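Local coordinates for protein glutathione S-transferase (Cupriavidus metallidurans, PDB 4MK3) that probably acts as a glutathione transferase, conjugating glutathione to electrophilic substrates, and is captured here with glutathione sulfinic acid bound, at residues 145-148 / 149-152; 38-41 / 42-46; 204-207 / 208-212. All blocks are in the same frame, centred on the assembly; numbering follows the deposited sequence. Where two conformers were deposited one is given.

Contact 1 (145-148 / 149-152). With GSF (L-gamma-glutamyl-3-sulfino-L-alanylglycine), chain E.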
loop_
_atom_site.group_PDB
_atom_site.type_symbol
_atom_site.label_atom_id
_atom_site.label_comp_id
_atom_site.label_asym_id
_atom_site.label_seq_id
_atom_site.Cartn_x
_atom_site.Cartn_y
_atom_site.Cartn_z
ATOM N N TRP A 145 5.722 7.275 -19.220
ATOM C CA TRP A 145 5.112 6.801 -17.978
ATOM C C TRP A 145 4.826 5.314 -18.061
ATOM O O TRP A 145 5.099 4.564 -17.125
ATOM C CB TRP A 145 3.821 7.576 -17.734
ATOM C CG TRP A 145 3.004 7.178 -16.535
ATOM C CD1 TRP A 145 1.854 6.449 -16.548
ATOM C CD2 TRP A 145 3.248 7.514 -15.161
ATOM N NE1 TRP A 145 1.355 6.325 -15.279
ATOM C CE2 TRP A 145 2.197 6.962 -14.406
ATOM C CE3 TRP A 145 4.244 8.236 -14.499
ATOM C CZ2 TRP A 145 2.114 7.112 -13.033
ATOM C CZ3 TRP A 145 4.166 8.372 -13.135
ATOM C CH2 TRP A 145 3.110 7.813 -12.413
ATOM N N VAL A 146 4.272 4.870 -19.180
ATOM C CA VAL A 146 3.956 3.450 -19.313
ATOM C C VAL A 146 5.237 2.625 -19.329
ATOM O O VAL A 146 5.280 1.546 -18.758
ATOM C CB VAL A 146 3.105 3.161 -20.564
ATOM C CG1 VAL A 146 2.965 1.667 -20.796
ATOM C CG2 VAL A 146 1.730 3.790 -20.410
ATOM N N GLN A 147 6.288 3.130 -19.961
ATOM C CA GLN A 147 7.540 2.393 -19.970
ATOM C C GLN A 147 8.111 2.278 -18.559
ATOM O O GLN A 147 8.640 1.238 -18.178
ATOM C CB GLN A 147 8.557 3.054 -20.896
ATOM C CG GLN A 147 9.720 2.139 -21.290
ATOM C CD GLN A 147 9.324 1.053 -22.304
ATOM O OE1 GLN A 147 8.498 0.180 -22.016
ATOM N NE2 GLN A 147 9.919 1.108 -23.493
ATOM N N ARG A 148 7.996 3.343 -17.777
ATOM C CA ARG A 148 8.432 3.301 -16.389
ATOM C C ARG A 148 7.682 2.209 -15.635
ATOM O O ARG A 148 8.260 1.387 -14.901
ATOM C CB ARG A 148 8.196 4.664 -15.717
ATOM C CG ARG A 148 8.738 4.755 -14.292
ATOM C CD ARG A 148 8.462 6.118 -13.650
ATOM N NE ARG A 148 9.191 6.259 -12.392
ATOM C CZ ARG A 148 10.465 6.640 -12.287
ATOM N NH1 ARG A 148 11.188 6.930 -13.366
ATOM N NH2 ARG A 148 11.021 6.722 -11.085
ATOM N N GLN A 149 6.369 2.196 -15.768
ATOM C CA GLN A 149 5.602 1.191 -15.054
ATOM C C GLN A 149 5.931 -0.221 -15.523
ATOM O O GLN A 149 6.039 -1.139 -14.696
ATOM C CB GLN A 149 4.096 1.471 -15.167
ATOM C CG GLN A 149 3.664 2.878 -14.676
ATOM C CD GLN A 149 4.154 3.236 -13.264
ATOM O OE1 GLN A 149 4.508 4.391 -12.985
ATOM N NE2 GLN A 149 4.158 2.280 -12.393
ATOM N N ARG A 150 6.084 -0.412 -16.828
ATOM C CA ARG A 150 6.422 -1.732 -17.333
ATOM C C ARG A 150 7.809 -2.159 -16.861
ATOM O O ARG A 150 8.032 -3.338 -16.591
ATOM C CB ARG A 150 6.281 -1.791 -18.848
ATOM C CG ARG A 150 4.824 -1.922 -19.264
ATOM C CD ARG A 150 4.689 -1.868 -20.780
ATOM N NE ARG A 150 3.298 -2.009 -21.205
ATOM C CZ ARG A 150 2.726 -3.159 -21.555
ATOM N NH1 ARG A 150 3.414 -4.288 -21.534
ATOM N NH2 ARG A 150 1.452 -3.178 -21.927
ATOM N N SER A 151 8.728 -1.214 -16.706
ATOM C CA SER A 151 10.046 -1.555 -16.175
ATOM C C SER A 151 9.961 -2.013 -14.714
ATOM O O SER A 151 10.719 -2.887 -14.306
ATOM C CB SER A 151 11.016 -0.388 -16.315
ATOM O OG SER A 151 11.333 -0.181 -17.679
ATOM N N LYS A 152 9.043 -1.450 -13.926
ATOM C CA LYS A 152 8.887 -1.871 -12.545
ATOM C C LYS A 152 8.377 -3.299 -12.538
ATOM O O LYS A 152 8.757 -4.088 -11.682
ATOM C CB LYS A 152 7.875 -1.001 -11.804
ATOM C CG LYS A 152 8.318 0.457 -11.611
ATOM C CD LYS A 152 7.260 1.227 -10.801
ATOM C CE LYS A 152 7.511 2.730 -10.765
ATOM N NZ LYS A 152 8.839 3.036 -10.159
HETATM C CB1 GSF E . 4.816 4.352 -1.915
HETATM C CG1 GSF E . 6.145 5.096 -1.925
HETATM C CD1 GSF E . 6.273 6.038 -3.102
HETATM O OE1 GSF E . 5.490 6.067 -4.031
HETATM C C1 GSF E . 5.142 3.336 0.327
HETATM O O11 GSF E . 6.316 3.517 0.738
HETATM O O12 GSF E . 4.187 3.409 1.144
HETATM N N1 GSF E . 3.658 2.292 -1.293
HETATM C CA1 GSF E . 4.898 3.046 -1.130
HETATM N N2 GSF E . 7.346 6.916 -3.065
HETATM C CA2 GSF E . 7.591 7.808 -4.147
HETATM C CB2 GSF E . 8.382 8.982 -3.671
HETATM S SG2 GSF E . 7.440 10.166 -2.776
HETATM O O1S GSF E . 8.174 11.439 -2.883
HETATM O O2S GSF E . 7.298 9.701 -1.365
HETATM C C2 GSF E . 8.525 7.175 -5.156
HETATM O O2 GSF E . 9.554 6.614 -4.789
HETATM N N3 GSF E . 8.179 7.268 -6.499
HETATM C CA3 GSF E . 9.063 6.734 -7.496
HETATM C C3 GSF E . 8.312 5.959 -8.585
HETATM O O31 GSF E . 8.950 5.633 -9.631
HETATM O O32 GSF E . 7.108 5.653 -8.455
#
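Gln149 N bonds to Trp145 O at 3.0 Å, one of four consecutive i to i+4 bonds joining residues 145-148 to 149-152 of helix 143-164. Gln147 O is gripped twice, by Ser151 N and by Ser151 OG, which reach it from opposite faces of its carbonyl plane. Gln149 OE1 comes over one face of the Trp145 indole, displaced toward its rim and 3.6 Å from CZ2; the amide plane is turned 49° from the ring. CG of Trp145 lies opposite the backbone N and beside the carbonyl carbon (chi1 177°), which swings the indole toward the following turn, where Gln149 meets it. Arg136 of the second subunit makes a cation-pi contact with the same indole, and Leu131 of that subunit packs on it. Replacing Trp145 by an alanine would take away the face under Gln149 OE1, probably opening a gap between that amide and Leu131 of the second subunit and leaving Arg136 of that subunit without its aromatic partner. Arg150 runs alongside Val146, whose CG1 meets the guanidinium edge 3.7 Å from NE, while Arg150 NH1 pairs with Asp195. Arg148 and Lys152 converge on the glycyl carboxylate of glutathione sulfinic acid, held chiefly by the second subunit. The extended Arg148 chain brings NE and NH2 as a fork, each 2.8 Å from ligand O31, which lies near the guanidinium plane. Lys152 bends only at its last torsion (-59°) to place NZ 2.7 Å from O31. Val55 O and Leu68 O of the second subunit take further bonds from Arg148 NH2 and Lys152 NZ. Three donors on one oxygen imply that the carboxylate's charge probably offsets the two cations, and that the glutathione site is completed across the dimer interface.

Contact 2 (38-41 / 42-46)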
loop_
_atom_site.group_PDB
_atom_site.type_symbol
_atom_site.label_atom_id
_atom_site.label_comp_id
_atom_site.label_asym_id
_atom_site.label_seq_id
_atom_site.Cartn_x
_atom_site.Cartn_y
_atom_site.Cartn_z
ATOM N N ARG A 38 -9.941 -12.546 -1.110
ATOM C CA ARG A 38 -10.828 -13.677 -1.251
ATOM C C ARG A 38 -10.100 -15.004 -1.045
ATOM O O ARG A 38 -10.645 -15.924 -0.438
ATOM C CB ARG A 38 -11.518 -13.637 -2.599
ATOM C CG ARG A 38 -12.369 -12.398 -2.781
ATOM C CD ARG A 38 -12.939 -12.366 -4.151
ATOM N NE ARG A 38 -13.836 -13.483 -4.355
ATOM C CZ ARG A 38 -14.101 -14.003 -5.538
ATOM N NH1 ARG A 38 -13.493 -13.513 -6.598
ATOM N NH2 ARG A 38 -14.954 -15.012 -5.650
ATOM N N VAL A 39 -8.869 -15.095 -1.529
ATOM C CA VAL A 39 -8.068 -16.297 -1.285
ATOM C C VAL A 39 -7.812 -16.474 0.213
ATOM O O VAL A 39 -7.970 -17.570 0.742
ATOM C CB VAL A 39 -6.766 -16.275 -2.100
ATOM C CG1 VAL A 39 -5.796 -17.361 -1.613
ATOM C CG2 VAL A 39 -7.078 -16.443 -3.594
ATOM N N VAL A 40 -7.443 -15.399 0.902
ATOM C CA VAL A 40 -7.240 -15.477 2.329
ATOM C C VAL A 40 -8.537 -15.950 2.998
ATOM O O VAL A 40 -8.538 -16.874 3.804
ATOM C CB VAL A 40 -6.803 -14.119 2.915
ATOM C CG1 VAL A 40 -6.847 -14.155 4.437
ATOM C CG2 VAL A 40 -5.393 -13.772 2.422
ATOM N N LEU A 41 -9.664 -15.325 2.680
ATOM C CA LEU A 41 -10.915 -15.727 3.320
ATOM C C LEU A 41 -11.267 -17.185 3.062
ATOM O O LEU A 41 -11.743 -17.884 3.941
ATOM C CB LEU A 41 -12.064 -14.822 2.883
ATOM C CG LEU A 41 -11.909 -13.373 3.355
ATOM C CD1 LEU A 41 -12.830 -12.449 2.596
ATOM C CD2 LEU A 41 -12.210 -13.272 4.840
ATOM N N ALA A 42 -11.006 -17.664 1.854
ATOM C CA ALA A 42 -11.256 -19.061 1.531
ATOM C C ALA A 42 -10.320 -19.997 2.305
ATOM O O ALA A 42 -10.754 -21.004 2.852
ATOM C CB ALA A 42 -11.096 -19.281 0.048
ATOM N N GLU A 43 -9.039 -19.651 2.338
ATOM C CA GLU A 43 -8.076 -20.481 3.059
ATOM C C GLU A 43 -8.443 -20.585 4.542
ATOM O O GLU A 43 -8.280 -21.656 5.152
ATOM C CB GLU A 43 -6.656 -19.920 2.929
ATOM C CG GLU A 43 -6.077 -19.896 1.525
ATOM C CD GLU A 43 -5.599 -21.229 0.998
ATOM O OE1 GLU A 43 -5.618 -22.233 1.747
ATOM O OE2 GLU A 43 -5.183 -21.278 -0.186
ATOM N N LYS A 44 -8.950 -19.483 5.102
ATOM C CA LYS A 44 -9.302 -19.387 6.531
ATOM C C LYS A 44 -10.704 -19.949 6.838
ATOM O O LYS A 44 -11.094 -20.085 8.009
ATOM C CB LYS A 44 -9.278 -17.928 6.976
ATOM C CG LYS A 44 -7.976 -17.166 6.766
ATOM C CD LYS A 44 -6.878 -17.664 7.617
ATOM C CE LYS A 44 -7.125 -17.468 9.106
ATOM N NZ LYS A 44 -5.910 -17.904 9.813
ATOM N N LYS A 45 -11.457 -20.256 5.784
ATOM C CA LYS A 45 -12.828 -20.752 5.908
ATOM C C LYS A 45 -13.727 -19.751 6.639
ATOM O O LYS A 45 -14.560 -20.123 7.481
ATOM C CB LYS A 45 -12.839 -22.116 6.586
ATOM C CG LYS A 45 -11.992 -23.149 5.854
ATOM C CD LYS A 45 -12.040 -24.502 6.546
ATOM C CE LYS A 45 -11.126 -25.500 5.862
ATOM N NZ LYS A 45 -11.527 -25.751 4.444
ATOM N N ILE A 46 -13.554 -18.480 6.291
ATOM C CA ILE A 46 -14.364 -17.404 6.835
ATOM C C ILE A 46 -15.494 -17.068 5.869
ATOM O O ILE A 46 -15.245 -16.743 4.710
ATOM C CB ILE A 46 -13.503 -16.165 7.099
ATOM C CG1 ILE A 46 -12.423 -16.506 8.122
ATOM C CG2 ILE A 46 -14.363 -15.005 7.612
ATOM C CD1 ILE A 46 -11.313 -15.484 8.172
#
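Leu41 and Ile46 close a Schellman motif at the C-terminal end of helix 32-44, the helix of the beta-alpha-beta unit in the thioredoxin-like N-terminal domain. Lys45 takes a positive phi of 60°, turning the chain back so that Ile46 N bonds to Leu41 O at 3.0 Å and Lys45 N to Ala42 O at 3.1 Å. The buried side is tight, with apolar contacts near the backbone and polar ends that go on to outside partners. Leu41, which also packs on Tyr48 and Ala92, meets Ile46 across the turn. Val40 lies alongside the aliphatic part of Lys44, with CG1 4.0 Å from CG, and faces Leu177 and Ala92. Beyond CG the Lys44 chain folds at chi2 and chi3 (-67° and -64°), carrying NZ to Asp93 and to the carbonyls of Val98 and Ser96, which satisfy this buried ammonium. Val39 and Glu43 also run side by side, and the Glu43 carboxylate leaves for Arg215 and Ser217. The solvent side is looser: exposed Ala42 offers just a methyl, although Ser217 touches it, and the CB of Lys45 points away from the preceding turn. At the hydrophobic closure, where the two side chains cross at about a right angle, Leu41 CD2 sits 3.9 Å from both CB and CG2 of Ile46.

Contact 3 (204-207 / 208-212)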
loop_
_atom_site.group_PDB
_atom_site.type_symbol
_atom_site.label_atom_id
_atom_site.label_comp_id
_atom_site.label_asym_id
_atom_site.label_seq_id
_atom_site.Cartn_x
_atom_site.Cartn_y
_atom_site.Cartn_z
ATOM N N ASN A 204 11.278 -20.868 -12.259
ATOM C CA ASN A 204 10.842 -21.159 -10.897
ATOM C C ASN A 204 9.468 -20.569 -10.571
ATOM O O ASN A 204 8.710 -21.165 -9.813
ATOM C CB ASN A 204 11.898 -20.808 -9.840
ATOM C CG ASN A 204 12.185 -19.353 -9.735
ATOM O OD1 ASN A 204 11.891 -18.545 -10.639
ATOM N ND2 ASN A 204 12.801 -18.980 -8.622
ATOM N N LEU A 205 9.146 -19.416 -11.144
ATOM C CA LEU A 205 7.819 -18.831 -10.986
ATOM C C LEU A 205 6.762 -19.648 -11.711
ATOM O O LEU A 205 5.634 -19.749 -11.225
ATOM C CB LEU A 205 7.823 -17.397 -11.482
ATOM C CG LEU A 205 8.719 -16.437 -10.691
ATOM C CD1 LEU A 205 8.517 -15.035 -11.231
ATOM C CD2 LEU A 205 8.456 -16.451 -9.198
ATOM N N VAL A 206 7.106 -20.220 -12.864
ATOM C CA VAL A 206 6.183 -21.110 -13.560
ATOM C C VAL A 206 5.826 -22.315 -12.683
ATOM O O VAL A 206 4.653 -22.672 -12.551
ATOM C CB VAL A 206 6.742 -21.558 -14.903
ATOM C CG1 VAL A 206 5.828 -22.575 -15.564
ATOM C CG2 VAL A 206 6.942 -20.348 -15.791
ATOM N N ALA A 207 6.831 -22.931 -12.061
ATOM C CA ALA A 207 6.574 -24.095 -11.225
ATOM C C ALA A 207 5.718 -23.703 -10.016
ATOM O O ALA A 207 4.797 -24.420 -9.624
ATOM C CB ALA A 207 7.900 -24.721 -10.792
ATOM N N PHE A 208 6.039 -22.560 -9.433
ATOM C CA PHE A 208 5.260 -22.012 -8.328
ATOM C C PHE A 208 3.816 -21.820 -8.730
ATOM O O PHE A 208 2.909 -22.238 -8.016
ATOM C CB PHE A 208 5.896 -20.688 -7.885
ATOM C CG PHE A 208 5.024 -19.845 -6.998
ATOM C CD1 PHE A 208 4.135 -18.933 -7.539
ATOM C CD2 PHE A 208 5.126 -19.946 -5.630
ATOM C CE1 PHE A 208 3.354 -18.149 -6.737
ATOM C CE2 PHE A 208 4.300 -19.159 -4.808
ATOM C CZ PHE A 208 3.429 -18.278 -5.371
ATOM N N GLN A 209 3.593 -21.196 -9.883
ATOM C CA GLN A 209 2.228 -20.851 -10.259
ATOM C C GLN A 209 1.413 -22.093 -10.598
ATOM O O GLN A 209 0.214 -22.170 -10.301
ATOM C CB GLN A 209 2.217 -19.856 -11.424
ATOM C CG GLN A 209 0.851 -19.189 -11.611
ATOM C CD GLN A 209 0.494 -18.230 -10.496
ATOM O OE1 GLN A 209 1.320 -17.877 -9.666
ATOM N NE2 GLN A 209 -0.761 -17.822 -10.452
ATOM N N GLU A 210 2.057 -23.073 -11.211
ATOM C CA GLU A 210 1.387 -24.324 -11.551
ATOM C C GLU A 210 0.872 -25.016 -10.301
ATOM O O GLU A 210 -0.209 -25.612 -10.301
ATOM C CB GLU A 210 2.339 -25.235 -12.323
ATOM C CG GLU A 210 2.567 -24.786 -13.758
ATOM C CD GLU A 210 3.323 -25.810 -14.583
ATOM O OE1 GLU A 210 3.561 -25.543 -15.781
ATOM O OE2 GLU A 210 3.668 -26.879 -14.035
ATOM N N LYS A 211 1.629 -24.911 -9.220
ATOM C CA LYS A 211 1.223 -25.496 -7.952
ATOM C C LYS A 211 0.117 -24.683 -7.279
ATOM O O LYS A 211 -0.902 -25.216 -6.836
ATOM C CB LYS A 211 2.437 -25.578 -7.036
ATOM C CG LYS A 211 2.153 -26.159 -5.695
ATOM C CD LYS A 211 3.454 -26.492 -4.978
ATOM C CE LYS A 211 4.294 -25.252 -4.716
ATOM N NZ LYS A 211 5.349 -25.592 -3.721
ATOM N N ILE A 212 0.311 -23.375 -7.180
ATOM C CA ILE A 212 -0.611 -22.584 -6.404
ATOM C C ILE A 212 -1.991 -22.575 -7.060
ATOM O O ILE A 212 -3.017 -22.520 -6.361
ATOM C CB ILE A 212 -0.063 -21.174 -6.132
ATOM C CG1 ILE A 212 -0.697 -20.610 -4.845
ATOM C CG2 ILE A 212 -0.268 -20.282 -7.333
ATOM C CD1 ILE A 212 -0.090 -19.301 -4.435
#
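Phe208 N bonds to Asn204 O at 3.0 Å in helix 203-212, and Gln209, Glu210 and Lys211 repeat the i to i+4 pattern on Leu205, Val206 and Ala207. The Phe208 side chain leaves this backbone for the interior. Its CB rests against two carbonyls of the preceding turn, 3.4 Å from Asn204 O and 3.5 Å from Leu205 O. CG lies opposite the backbone N (chi1 166°), and chi2 of -88° sets the ring so that Leu205 O lies at its edge, near the ring plane, 4.1 Å from CD1. Farther out the ring leaves the helix's own turns and is received by Leu164, Val182, Asp179 and Trp169. On the more exposed side Val206 and Glu210 lie side by side, pointing the same way: Glu210 CG passes 3.2 Å from Val206 O, and in one of its two conformers OE1 lies 3.7 Å from Val206 CG1, an approach that may not hold in the other. Gln209 turns inward and bonds through NE2 to Gly183 O, the amide of Asn204 is held by Ser161 OG and Ala165 O, and Lys211 reaches Thr168 O with NZ and makes a cation-pi contact with Trp169. Helix 203-212 thus lies within the all-helical C-terminal domain, its inner face carrying Leu205 and Phe208 against helix 143-164, Phe208 and Gln209 against helix 177-192, and Leu205 and Gln209 against helix 198-201, which Val206 also touches through Arg199.

Overall arrangement
All three contacts lie along single helices and are partly buried, and each mixes buried with exposed residues. Contacts 1 and 3 belong to the helical C-terminal domain, and helix 143-164, which carries contact 1, also receives side chains of contact 3. Contact 2 is in the N-terminal domain, with its centre about 33 Å from that of contact 1 on the other side of the chain's centre. Contact 3 approaches contact 2 more closely, nearest atoms about 7 Å apart, without touching it. Chemistry follows place: at the dimer interface contact 1 is cationic and grips a ligand, whereas contacts 2 and 3 pack apolar side chains and send polar ends to partners in their own chain.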